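Local coordinates for Lmo0305 protein (Listeria monocytogenes, PDB 3PJ0) that is of unknown function but has the fold type I architecture of pyridoxal-phosphate-dependent proteins and carries that cofactor covalently bound to its chain, at residues Ile82-Arg86 / Asp223-Ala228; Tyr94-Ser98 / Gly120-Gln124; Leu126-Lys132 / Lys162-Tyr166; Arg148-Leu154 / Val288-His293. All blocks are in the same frame, centred on the assembly; numbering follows the deposited sequence.

Interaction 1. Residues Ile82-Arg86 / Asp223-Ala228; sequences IWADR and DFVQEA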
loop_
_atom_site.group_PDB
_atom_site.type_symbol
_atom_site.label_atom_id
_atom_site.label_comp_id
_atom_site.label_asym_id
_atom_site.label_seq_id
_atom_site.Cartn_x
_atom_site.Cartn_y
_atom_site.Cartn_z
ATOM N N ILE A 82 -5.283 10.059 15.667
ATOM C CA ILE A 82 -5.070 11.483 15.710
ATOM C C ILE A 82 -6.099 12.136 16.647
ATOM O O ILE A 82 -5.719 12.931 17.519
ATOM C CB ILE A 82 -5.139 12.094 14.311
ATOM C CG1 ILE A 82 -3.993 11.564 13.458
ATOM C CG2 ILE A 82 -5.101 13.658 14.346
ATOM C CD1 ILE A 82 -4.116 11.851 11.937
ATOM N N TRP A 83 -7.386 11.793 16.505
ATOM C CA TRP A 83 -8.406 12.381 17.388
ATOM C C TRP A 83 -8.219 11.920 18.844
ATOM O O TRP A 83 -8.435 12.696 19.737
ATOM C CB TRP A 83 -9.827 12.127 16.890
ATOM C CG TRP A 83 -10.140 12.748 15.560
ATOM C CD1 TRP A 83 -10.649 12.117 14.477
ATOM C CD2 TRP A 83 -9.895 14.099 15.152
ATOM N NE1 TRP A 83 -10.766 12.976 13.430
ATOM C CE2 TRP A 83 -10.301 14.204 13.807
ATOM C CE3 TRP A 83 -9.378 15.240 15.796
ATOM C CZ2 TRP A 83 -10.223 15.399 13.090
ATOM C CZ3 TRP A 83 -9.280 16.432 15.070
ATOM C CH2 TRP A 83 -9.709 16.501 13.742
ATOM N N ALA A 84 -7.779 10.675 19.072
ATOM C CA ALA A 84 -7.518 10.198 20.438
ATOM C C ALA A 84 -6.408 11.030 21.100
ATOM O O ALA A 84 -6.509 11.414 22.293
ATOM C CB ALA A 84 -7.158 8.704 20.437
ATOM N N ASP A 85 -5.358 11.321 20.327
ATOM C CA ASP A 85 -4.274 12.166 20.811
ATOM C C ASP A 85 -4.723 13.597 21.119
ATOM O O ASP A 85 -4.312 14.148 22.118
ATOM C CB ASP A 85 -3.122 12.200 19.824
ATOM C CG ASP A 85 -2.290 10.917 19.829
ATOM O OD1 ASP A 85 -2.435 10.057 20.737
ATOM O OD2 ASP A 85 -1.456 10.799 18.909
ATOM N N ARG A 86 -5.539 14.196 20.255
ATOM C CA ARG A 86 -6.067 15.555 20.481
ATOM C C ARG A 86 -6.924 15.652 21.753
ATOM O O ARG A 86 -6.865 16.657 22.486
ATOM C CB ARG A 86 -6.963 16.023 19.308
ATOM C CG ARG A 86 -6.305 16.187 17.976
ATOM C CD ARG A 86 -5.230 17.275 17.935
ATOM N NE ARG A 86 -4.739 17.341 16.555
ATOM C CZ ARG A 86 -5.314 18.047 15.585
ATOM N NH1 ARG A 86 -6.389 18.803 15.815
ATOM N NH2 ARG A 86 -4.810 17.991 14.358
ATOM N N ASP A 223 -4.020 20.734 9.496
ATOM C CA ASP A 223 -3.243 20.199 10.657
ATOM C C ASP A 223 -3.471 18.696 10.840
ATOM O O ASP A 223 -2.512 17.943 11.099
ATOM C CB ASP A 223 -3.572 20.900 11.952
ATOM C CG ASP A 223 -3.112 22.344 11.973
ATOM O OD1 ASP A 223 -2.350 22.779 11.083
ATOM O OD2 ASP A 223 -3.499 23.027 12.929
ATOM N N PHE A 224 -4.738 18.290 10.729
ATOM C CA PHE A 224 -5.116 16.869 10.778
ATOM C C PHE A 224 -4.418 16.040 9.690
ATOM O O PHE A 224 -3.837 15.000 9.989
ATOM C CB PHE A 224 -6.657 16.720 10.684
ATOM C CG PHE A 224 -7.143 15.291 10.532
ATOM C CD1 PHE A 224 -7.374 14.501 11.647
ATOM C CD2 PHE A 224 -7.439 14.766 9.278
ATOM C CE1 PHE A 224 -7.853 13.188 11.510
ATOM C CE2 PHE A 224 -7.894 13.439 9.124
ATOM C CZ PHE A 224 -8.087 12.652 10.248
ATOM N N VAL A 225 -4.477 16.507 8.440
ATOM C CA VAL A 225 -3.871 15.807 7.289
ATOM C C VAL A 225 -2.357 15.716 7.420
ATOM O O VAL A 225 -1.741 14.668 7.094
ATOM C CB VAL A 225 -4.320 16.431 5.938
ATOM C CG1 VAL A 225 -3.556 15.840 4.733
ATOM C CG2 VAL A 225 -5.817 16.243 5.745
ATOM N N GLN A 226 -1.747 16.759 7.971
ATOM C CA GLN A 226 -0.304 16.736 8.151
ATOM C C GLN A 226 0.112 15.670 9.158
ATOM O O GLN A 226 1.094 14.955 8.937
ATOM C CB GLN A 226 0.216 18.123 8.513
ATOM C CG GLN A 226 0.045 19.150 7.383
ATOM C CD GLN A 226 0.476 18.663 5.994
ATOM O OE1 GLN A 226 1.513 18.004 5.823
ATOM N NE2 GLN A 226 -0.307 19.031 4.987
ATOM N N GLU A 227 -0.666 15.504 10.229
ATOM C CA GLU A 227 -0.389 14.447 11.189
ATOM C C GLU A 227 -0.609 13.092 10.534
ATOM O O GLU A 227 0.144 12.163 10.789
ATOM C CB GLU A 227 -1.276 14.523 12.451
ATOM C CG GLU A 227 -0.961 15.682 13.369
ATOM C CD GLU A 227 -1.774 15.607 14.660
ATOM O OE1 GLU A 227 -1.732 14.559 15.354
ATOM O OE2 GLU A 227 -2.459 16.593 14.957
ATOM N N ALA A 228 -1.632 12.976 9.696
ATOM C CA ALA A 228 -1.920 11.701 9.025
ATOM C C ALA A 228 -0.772 11.260 8.115
ATOM O O ALA A 228 -0.520 10.076 7.976
ATOM C CB ALA A 228 -3.253 11.735 8.258
HETATM O O HOH W 1 -3.278 14.612 17.463
HETATM O O HOH W 2 -1.363 11.544 16.167
#
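Two helices cross steeply here, the axes of their short segments 11.3 Å apart at closest approach with N-to-C directions 116° apart, and side chains from both sides fill the gap. I82 is the main bump of segment 82-86. It enters the hollow lined by F224, E227 and A228: its CG2 lies 3.6 Å from F224 CD1, and its CD1, over one face of the F224 ring, stands 3.8 Å from A228 CB. The F224 ring reaches back into the angle between I82 and W83. W83 CZ2 is 3.3 Å from F224 CD1, and the two six-membered rings run nearly parallel (15°) but slid apart, centroids 4.8 Å apart, so they barely overlap. L218 of strand 216-220 also touches F224, placing the wedge beside the seven-stranded sheet of fold type I of PLP-dependent proteins. Toward solvent, R86 arches across to E227 in a salt bridge: R86 NE (2.9 Å) and R86 NH2 (2.8 Å) both donate to E227 OE2. E227 OE1 turns to two waters, one also donating to I82 O, the other to D85 OD2, whose carboxylate additionally pairs with R81. The chemistry thus grades from an apolar, aromatic interior to a charged, hydrated rim.

Interaction 2. Residues Tyr94-Ser98 / Gly120-Gln124; sequences YHPLS and GTANQ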
loop_
_atom_site.group_PDB
_atom_site.type_symbol
_atom_site.label_atom_id
_atom_site.label_comp_id
_atom_site.label_asym_id
_atom_site.label_seq_id
_atom_site.Cartn_x
_atom_site.Cartn_y
_atom_site.Cartn_z
ATOM N N TYR A 94 -18.500 3.172 17.870
ATOM C CA TYR A 94 -19.045 2.913 16.564
ATOM C C TYR A 94 -19.977 1.688 16.542
ATOM O O TYR A 94 -20.097 0.979 17.539
ATOM C CB TYR A 94 -17.937 2.775 15.538
ATOM C CG TYR A 94 -16.810 1.761 15.808
ATOM C CD1 TYR A 94 -17.059 0.474 16.268
ATOM C CD2 TYR A 94 -15.470 2.090 15.490
ATOM C CE1 TYR A 94 -16.001 -0.451 16.447
ATOM C CE2 TYR A 94 -14.438 1.185 15.642
ATOM C CZ TYR A 94 -14.688 -0.075 16.124
ATOM O OH TYR A 94 -13.617 -0.949 16.270
ATOM N N HIS A 95 -20.622 1.455 15.398
ATOM C CA HIS A 95 -21.518 0.332 15.241
ATOM C C HIS A 95 -20.738 -0.993 15.460
ATOM O O HIS A 95 -19.566 -1.090 15.079
ATOM C CB HIS A 95 -22.128 0.353 13.829
ATOM C CG HIS A 95 -23.238 -0.637 13.621
ATOM N ND1 HIS A 95 -23.008 -1.943 13.264
ATOM C CD2 HIS A 95 -24.585 -0.501 13.697
ATOM C CE1 HIS A 95 -24.166 -2.581 13.156
ATOM N NE2 HIS A 95 -25.140 -1.724 13.414
ATOM N N PRO A 96 -21.369 -2.012 16.067
ATOM C CA PRO A 96 -20.720 -3.322 16.290
ATOM C C PRO A 96 -20.061 -3.984 15.035
ATOM O O PRO A 96 -19.092 -4.746 15.156
ATOM C CB PRO A 96 -21.895 -4.204 16.754
ATOM C CG PRO A 96 -22.800 -3.275 17.421
ATOM C CD PRO A 96 -22.734 -2.000 16.626
ATOM N N LEU A 97 -20.584 -3.672 13.853
ATOM C CA LEU A 97 -20.106 -4.269 12.609
ATOM C C LEU A 97 -19.263 -3.291 11.802
ATOM O O LEU A 97 -19.111 -3.452 10.571
ATOM C CB LEU A 97 -21.279 -4.814 11.784
ATOM C CG LEU A 97 -22.176 -5.819 12.500
ATOM C CD1 LEU A 97 -23.214 -6.477 11.562
ATOM C CD2 LEU A 97 -21.308 -6.884 13.141
ATOM N N SER A 98 -18.699 -2.285 12.470
ATOM C CA SER A 98 -17.781 -1.382 11.777
ATOM C C SER A 98 -16.658 -2.195 11.138
ATOM O O SER A 98 -16.274 -3.257 11.630
ATOM C CB SER A 98 -17.173 -0.352 12.712
ATOM O OG SER A 98 -16.149 0.385 12.038
ATOM N N GLY A 120 -25.320 0.444 20.230
ATOM C CA GLY A 120 -26.573 -0.252 19.905
ATOM C C GLY A 120 -26.401 -1.754 19.782
ATOM O O GLY A 120 -25.748 -2.366 20.615
ATOM N N THR A 121 -26.988 -2.336 18.737
ATOM C CA THR A 121 -26.940 -3.768 18.518
ATOM C C THR A 121 -26.505 -4.025 17.075
ATOM O O THR A 121 -26.648 -3.167 16.224
ATOM C CB THR A 121 -28.307 -4.411 18.837
ATOM O OG1 THR A 121 -29.293 -3.896 17.960
ATOM C CG2 THR A 121 -28.723 -4.102 20.275
ATOM N N ALA A 122 -25.959 -5.213 16.820
ATOM C CA ALA A 122 -25.418 -5.570 15.513
ATOM C C ALA A 122 -26.450 -5.558 14.387
ATOM O O ALA A 122 -26.100 -5.334 13.213
ATOM C CB ALA A 122 -24.723 -6.975 15.592
ATOM N N ASN A 123 -27.718 -5.758 14.731
ATOM C CA ASN A 123 -28.771 -5.854 13.718
ATOM C C ASN A 123 -29.492 -4.573 13.295
ATOM O O ASN A 123 -30.445 -4.649 12.506
ATOM C CB ASN A 123 -29.822 -6.927 14.131
ATOM C CG ASN A 123 -30.673 -6.543 15.386
ATOM O OD1 ASN A 123 -30.308 -5.686 16.199
ATOM N ND2 ASN A 123 -31.803 -7.225 15.546
ATOM N N GLN A 124 -29.082 -3.413 13.799
ATOM C CA GLN A 124 -29.805 -2.174 13.449
ATOM C C GLN A 124 -28.939 -0.960 13.483
ATOM O O GLN A 124 -27.798 -1.002 13.960
ATOM C CB GLN A 124 -31.044 -1.969 14.345
ATOM C CG GLN A 124 -30.784 -1.972 15.823
ATOM C CD GLN A 124 -32.080 -2.060 16.657
ATOM O OE1 GLN A 124 -32.884 -1.122 16.686
ATOM N NE2 GLN A 124 -32.258 -3.169 17.360
#
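This is a surface contact between two loops that follow neighbouring parallel strands, 91-94 and 115-118, at one edge of the seven-stranded sheet of fold type I. Each loop contains a type I beta turn, H95 to S98 in the first and T121 to Q124 in the second, and the turns meet where P96 comes closest to A122, their CA atoms 5.3 Å apart. The apolar part is small. P96 CB lies 4.1 Å from A122 CB, and P96 CG rests 3.8 Å from A122 N, against the backbone; L97 adds its CG at 4.2 Å from A122 CB and its CD1 at 3.5 Å from A122 O. Within its own loop the second turn is braced by T121 OG1 donating to N123 OD1 (2.7 Å). S98 ends the first turn, where S98 N binds H95 O at 3.0 Å, and sits at the N-cap of helix 99-102. Both nitrogens of the buried H95 ring are employed, which fixes how the ring is turned: ND1 accepts from L97 N at 3.0 Å inside the first turn, whereas NE2 bridges the loops by donating to the backbone Q124 O at 2.8 Å.

Interaction 3. Residues Leu126-Lys132 / Lys162-Tyr166; sequences LTIDDIK and KISEY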
loop_
_atom_site.group_PDB
_atom_site.type_symbol
_atom_site.label_atom_id
_atom_site.label_comp_id
_atom_site.label_asym_id
_atom_site.label_seq_id
_atom_site.Cartn_x
_atom_site.Cartn_y
_atom_site.Cartn_z
ATOM N N LEU A 126 -27.342 2.428 14.547
ATOM C CA LEU A 126 -27.037 3.071 15.817
ATOM C C LEU A 126 -27.864 4.354 15.863
ATOM O O LEU A 126 -28.238 4.903 14.818
ATOM C CB LEU A 126 -25.547 3.391 15.916
ATOM C CG LEU A 126 -24.917 4.496 15.062
ATOM C CD1 LEU A 126 -25.146 5.956 15.609
ATOM C CD2 LEU A 126 -23.402 4.263 14.932
ATOM N N THR A 127 -28.166 4.827 17.060
ATOM C CA THR A 127 -28.881 6.103 17.200
ATOM C C THR A 127 -28.186 7.047 18.165
ATOM O O THR A 127 -27.283 6.655 18.925
ATOM C CB THR A 127 -30.289 5.891 17.754
ATOM O OG1 THR A 127 -30.172 5.470 19.111
ATOM C CG2 THR A 127 -31.077 4.866 16.903
ATOM N N ILE A 128 -28.606 8.310 18.133
ATOM C CA ILE A 128 -28.103 9.299 19.090
ATOM C C ILE A 128 -28.308 8.813 20.537
ATOM O O ILE A 128 -27.493 9.113 21.402
ATOM C CB ILE A 128 -28.733 10.698 18.869
ATOM C CG1 ILE A 128 -27.907 11.781 19.596
ATOM C CG2 ILE A 128 -30.202 10.702 19.314
ATOM C CD1 ILE A 128 -28.304 13.220 19.258
ATOM N N ASP A 129 -29.389 8.057 20.801
ATOM C CA ASP A 129 -29.668 7.499 22.125
ATOM C C ASP A 129 -28.536 6.557 22.583
ATOM O O ASP A 129 -28.197 6.495 23.768
ATOM C CB ASP A 129 -31.004 6.726 22.148
ATOM C CG ASP A 129 -32.214 7.579 21.729
ATOM O OD1 ASP A 129 -33.091 7.793 22.594
ATOM O OD2 ASP A 129 -32.300 8.034 20.556
ATOM N N ASP A 130 -27.954 5.820 21.647
ATOM C CA ASP A 130 -26.842 4.912 21.976
ATOM C C ASP A 130 -25.619 5.701 22.405
ATOM O O ASP A 130 -24.917 5.310 23.349
ATOM C CB ASP A 130 -26.470 4.044 20.782
ATOM C CG ASP A 130 -27.581 3.101 20.390
ATOM O OD1 ASP A 130 -28.240 2.533 21.287
ATOM O OD2 ASP A 130 -27.796 2.945 19.171
ATOM N N ILE A 131 -25.354 6.803 21.698
ATOM C CA ILE A 131 -24.243 7.683 22.006
ATOM C C ILE A 131 -24.433 8.324 23.395
ATOM O O ILE A 131 -23.494 8.369 24.207
ATOM C CB ILE A 131 -24.063 8.777 20.926
ATOM C CG1 ILE A 131 -23.723 8.158 19.572
ATOM C CG2 ILE A 131 -22.957 9.715 21.336
ATOM C CD1 ILE A 131 -23.857 9.151 18.394
ATOM N N LYS A 132 -25.644 8.813 23.649
ATOM C CA LYS A 132 -26.018 9.410 24.943
ATOM C C LYS A 132 -25.911 8.414 26.089
ATOM O O LYS A 132 -25.653 8.825 27.217
ATOM C CB LYS A 132 -27.444 10.006 24.885
ATOM C CG LYS A 132 -27.542 11.310 24.099
ATOM C CD LYS A 132 -28.984 11.896 24.099
ATOM C CE LYS A 132 -29.053 13.262 23.402
ATOM N NZ LYS A 132 -30.428 13.852 23.486
ATOM N N LYS A 162 -28.430 16.003 13.969
ATOM C CA LYS A 162 -28.545 15.984 15.436
ATOM C C LYS A 162 -27.340 15.269 16.092
ATOM O O LYS A 162 -26.864 15.656 17.169
ATOM C CB LYS A 162 -29.902 15.388 15.832
ATOM C CG LYS A 162 -31.050 16.286 15.398
ATOM C CD LYS A 162 -32.425 15.669 15.546
ATOM C CE LYS A 162 -33.481 16.714 15.147
ATOM N NZ LYS A 162 -34.851 16.145 14.963
ATOM N N ILE A 163 -26.852 14.208 15.463
ATOM C CA ILE A 163 -25.678 13.500 15.990
ATOM C C ILE A 163 -24.453 14.419 15.952
ATOM O O ILE A 163 -23.675 14.487 16.913
ATOM C CB ILE A 163 -25.430 12.197 15.200
ATOM C CG1 ILE A 163 -26.443 11.137 15.648
ATOM C CG2 ILE A 163 -23.995 11.739 15.394
ATOM C CD1 ILE A 163 -26.360 9.827 14.875
ATOM N N SER A 164 -24.303 15.121 14.829
ATOM C CA SER A 164 -23.204 16.071 14.628
ATOM C C SER A 164 -23.266 17.174 15.667
ATOM O O SER A 164 -22.262 17.494 16.304
ATOM C CB SER A 164 -23.260 16.692 13.215
ATOM O OG SER A 164 -22.109 17.504 12.968
ATOM N N GLU A 165 -24.458 17.740 15.853
ATOM C CA GLU A 165 -24.632 18.844 16.814
ATOM C C GLU A 165 -24.307 18.385 18.249
ATOM O O GLU A 165 -23.654 19.100 18.988
ATOM C CB GLU A 165 -26.051 19.438 16.715
ATOM C CG GLU A 165 -26.274 20.166 15.354
ATOM C CD GLU A 165 -27.752 20.437 14.987
ATOM O OE1 GLU A 165 -28.658 19.668 15.384
ATOM O OE2 GLU A 165 -27.992 21.404 14.247
ATOM N N TYR A 166 -24.714 17.171 18.617
ATOM C CA TYR A 166 -24.454 16.667 19.966
ATOM C C TYR A 166 -22.965 16.441 20.162
ATOM O O TYR A 166 -22.398 16.820 21.196
ATOM C CB TYR A 166 -25.207 15.368 20.216
ATOM C CG TYR A 166 -24.897 14.749 21.548
ATOM C CD1 TYR A 166 -25.479 15.233 22.727
ATOM C CD2 TYR A 166 -24.022 13.676 21.636
ATOM C CE1 TYR A 166 -25.185 14.649 23.952
ATOM C CE2 TYR A 166 -23.721 13.092 22.841
ATOM C CZ TYR A 166 -24.304 13.568 23.991
ATOM O OH TYR A 166 -23.978 12.956 25.172
HETATM O O HOH W 3 -22.388 10.814 25.389
#
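A short helix, 128-132, packs alongside the longer helix 157-170 with the same chain sense: their segment axes lie 10.6 Å apart at an angle of 21°. I128 and I163 are the closest backbone pair, with CA atoms 5.8 Å apart, and I128 CB meets I163 CG1 at 4.0 Å. From there I128 extends its CD1 to within 3.5 Å of K162 O and 3.9 Å of Y166 CB. I131, one turn further on, sets its CD1 4.0 Å from I163 CG2 and its CG2 3.8 Å from Y166 CE2. In the alternating beta-alpha order of the large domain of fold type I, strand 140-144 comes between these two helices along the chain, and L174 of strand 173-178 touches I163. L126 enters from the loop before the short helix, its CD1 4.1 Å from I163 CD1, while L119 packs against L126 and I131. T127 then starts the helix with a capping box: T127 N donates to D130 OD2 at 2.9 Å, and D130 N returns a weak bond of 3.4 Å to T127 OG1. At the other end, the aliphatic stem of K132 lies over one face of the Y166 ring, K132 CG 3.9 Å from Y166 CZ. A water there joins the two helices, donating to I131 O at 2.9 Å and hydrogen-bonding Y166 OH at 2.7 Å.

Interaction 4. Residues Arg148-Leu154 / Val288-His293; sequences REIGGQL and VSNMFH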
loop_
_atom_site.group_PDB
_atom_site.type_symbol
_atom_site.label_atom_id
_atom_site.label_comp_id
_atom_site.label_asym_id
_atom_site.label_seq_id
_atom_site.Cartn_x
_atom_site.Cartn_y
_atom_site.Cartn_z
ATOM N N ARG A 148 -23.196 -0.905 5.651
ATOM C CA ARG A 148 -23.173 -2.026 4.705
ATOM C C ARG A 148 -23.559 -3.400 5.256
ATOM O O ARG A 148 -24.285 -4.135 4.597
ATOM C CB ARG A 148 -21.788 -2.114 4.073
ATOM C CG ARG A 148 -21.602 -3.253 3.066
ATOM C CD ARG A 148 -20.985 -4.526 3.697
ATOM N NE ARG A 148 -20.617 -5.440 2.625
ATOM C CZ ARG A 148 -19.658 -6.378 2.647
ATOM N NH1 ARG A 148 -18.918 -6.607 3.721
ATOM N NH2 ARG A 148 -19.440 -7.108 1.554
ATOM N N GLU A 149 -23.080 -3.740 6.448
ATOM C CA GLU A 149 -23.323 -5.079 7.004
ATOM C C GLU A 149 -24.786 -5.350 7.343
ATOM O O GLU A 149 -25.177 -6.504 7.520
ATOM C CB GLU A 149 -22.439 -5.341 8.217
ATOM C CG GLU A 149 -20.960 -5.292 7.890
ATOM C CD GLU A 149 -20.417 -6.486 7.117
ATOM O OE1 GLU A 149 -20.985 -7.586 7.181
ATOM O OE2 GLU A 149 -19.368 -6.305 6.467
ATOM N N ILE A 150 -25.600 -4.297 7.413
ATOM C CA ILE A 150 -27.038 -4.486 7.665
ATOM C C ILE A 150 -27.864 -4.158 6.399
ATOM O O ILE A 150 -29.042 -3.855 6.450
ATOM C CB ILE A 150 -27.527 -3.784 8.959
ATOM C CG1 ILE A 150 -27.310 -2.274 8.924
ATOM C CG2 ILE A 150 -26.818 -4.357 10.166
ATOM C CD1 ILE A 150 -27.945 -1.578 10.109
ATOM N N GLY A 151 -27.207 -4.226 5.257
ATOM C CA GLY A 151 -27.869 -4.054 3.984
ATOM C C GLY A 151 -27.730 -2.715 3.329
ATOM O O GLY A 151 -28.319 -2.500 2.283
ATOM N N GLY A 152 -26.949 -1.816 3.924
ATOM C CA GLY A 152 -26.796 -0.473 3.375
ATOM C C GLY A 152 -27.914 0.407 3.913
ATOM O O GLY A 152 -28.703 0.993 3.137
ATOM N N GLN A 153 -28.010 0.498 5.231
ATOM C CA GLN A 153 -29.046 1.349 5.839
ATOM C C GLN A 153 -28.512 2.749 6.214
ATOM O O GLN A 153 -27.310 2.917 6.522
ATOM C CB GLN A 153 -29.622 0.658 7.079
ATOM C CG GLN A 153 -30.347 -0.684 6.844
ATOM C CD GLN A 153 -31.007 -1.224 8.104
ATOM O OE1 GLN A 153 -31.654 -0.472 8.870
ATOM N NE2 GLN A 153 -30.906 -2.531 8.304
ATOM N N LEU A 154 -29.430 3.735 6.219
ATOM C CA LEU A 154 -29.097 5.113 6.539
ATOM C C LEU A 154 -30.065 5.735 7.513
ATOM O O LEU A 154 -31.262 5.509 7.426
ATOM C CB LEU A 154 -29.177 5.983 5.254
ATOM C CG LEU A 154 -28.092 5.791 4.200
ATOM C CD1 LEU A 154 -28.432 6.521 2.895
ATOM C CD2 LEU A 154 -26.745 6.294 4.768
ATOM N N VAL A 288 -31.695 2.530 -0.256
ATOM C CA VAL A 288 -31.401 3.936 -0.109
ATOM C C VAL A 288 -30.057 4.231 -0.790
ATOM O O VAL A 288 -29.473 5.263 -0.558
ATOM C CB VAL A 288 -31.406 4.320 1.400
ATOM C CG1 VAL A 288 -32.818 4.094 1.989
ATOM C CG2 VAL A 288 -30.298 3.542 2.209
ATOM N N SER A 289 -29.621 3.328 -1.676
ATOM C CA SER A 289 -28.318 3.428 -2.360
ATOM C C SER A 289 -28.318 2.352 -3.461
ATOM O O SER A 289 -29.374 1.836 -3.839
ATOM C CB SER A 289 -27.178 3.190 -1.355
ATOM O OG SER A 289 -27.152 1.808 -0.968
ATOM N N ASN A 290 -27.144 2.005 -3.965
ATOM C CA ASN A 290 -27.054 1.012 -5.024
ATOM C C ASN A 290 -27.045 -0.428 -4.492
ATOM O O ASN A 290 -26.975 -1.379 -5.268
ATOM C CB ASN A 290 -25.780 1.255 -5.828
ATOM C CG ASN A 290 -24.567 0.986 -5.046
ATOM O OD1 ASN A 290 -24.486 1.366 -3.856
ATOM N ND2 ASN A 290 -23.586 0.316 -5.668
HETATM N N MSE A 291 -27.117 -0.589 -3.174
HETATM C CA MSE A 291 -27.001 -1.887 -2.567
HETATM C C MSE A 291 -28.164 -2.269 -1.685
HETATM O O MSE A 291 -28.972 -1.426 -1.282
HETATM C CB MSE A 291 -25.725 -1.959 -1.727
HETATM C CG MSE A 291 -25.736 -1.154 -0.454
HETATM SE SE MSE A 291 -24.290 -1.640 0.771
HETATM C CE MSE A 291 -24.876 -3.440 1.184
ATOM N N PHE A 292 -28.218 -3.561 -1.377
ATOM C CA PHE A 292 -29.218 -4.124 -0.486
ATOM C C PHE A 292 -28.860 -5.596 -0.282
ATOM O O PHE A 292 -27.988 -6.127 -0.968
ATOM C CB PHE A 292 -30.663 -3.959 -1.018
ATOM C CG PHE A 292 -30.892 -4.533 -2.379
ATOM C CD1 PHE A 292 -31.251 -5.863 -2.543
ATOM C CD2 PHE A 292 -30.746 -3.730 -3.525
ATOM C CE1 PHE A 292 -31.456 -6.396 -3.833
ATOM C CE2 PHE A 292 -30.938 -4.260 -4.781
ATOM C CZ PHE A 292 -31.293 -5.584 -4.947
ATOM N N HIS A 293 -29.506 -6.209 0.701
ATOM C CA HIS A 293 -29.369 -7.630 0.991
ATOM C C HIS A 293 -30.695 -8.310 0.663
ATOM O O HIS A 293 -31.735 -7.744 0.872
ATOM C CB HIS A 293 -29.030 -7.798 2.463
ATOM C CG HIS A 293 -27.632 -7.418 2.787
ATOM N ND1 HIS A 293 -27.087 -7.557 4.046
ATOM C CD2 HIS A 293 -26.647 -6.936 1.994
ATOM C CE1 HIS A 293 -25.834 -7.140 4.013
ATOM N NE2 HIS A 293 -25.537 -6.799 2.769
HETATM O O HOH W 4 -29.396 0.692 0.490
#
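H293 lays one face of its imidazole over G151 in a CH-pi contact: G151 CA is 3.5 Å from the ring centroid, 6° off the normal. In this fold type I protein, a loop after strand 140-144 of the seven-stranded sheet thus packs against strand 291-296 of the antiparallel sheet. H293 NE2 bonds E333, which also pairs with R148, and a bound MRD molecule lies about 4 Å from the H293 side chain. G152 belongs to a G1 beta bulge against Q147. A CB on it would fall 2.6 Å from CG of the selenomethionine M291, whose SE nestles 3.8 Å from G152 CA. G151 O receives a CA-H...O contact from F292 CA at 3.3 Å. Beyond the glycines, L154 CD1 packs 3.6 Å from V288 CG2. S289 OG accepts from M291 N in an ST turn and also donates to a water, which accepts from V288 N at 3.0 Å and donates to G152 O and M291 O, each at 2.8 Å.

Overall arrangement
From the N terminus, helix 72-87 opens interaction 1, which closes only at 223-228, on helix 222-234. Interactions 2 and 3 are nested inside it, in series: 94-98 closes with 120-124 before 126-132 opens toward 162-166. Interaction 4 starts at 148-154, within the loop of interaction 3, and closes last, at 288-293, so it crosses both 3 and 1. Interaction 2 touches two others, G120 against D130 of interaction 3, A122 and Q124 against I150 of interaction 4. Interaction 1 stands apart, its centre 23 to 30 Å from the others. Interactions 1 and 3 pair helices beside the seven-stranded sheet, 2 joins loops at its strand ends, and 4 ties one such loop to the four-stranded sheet.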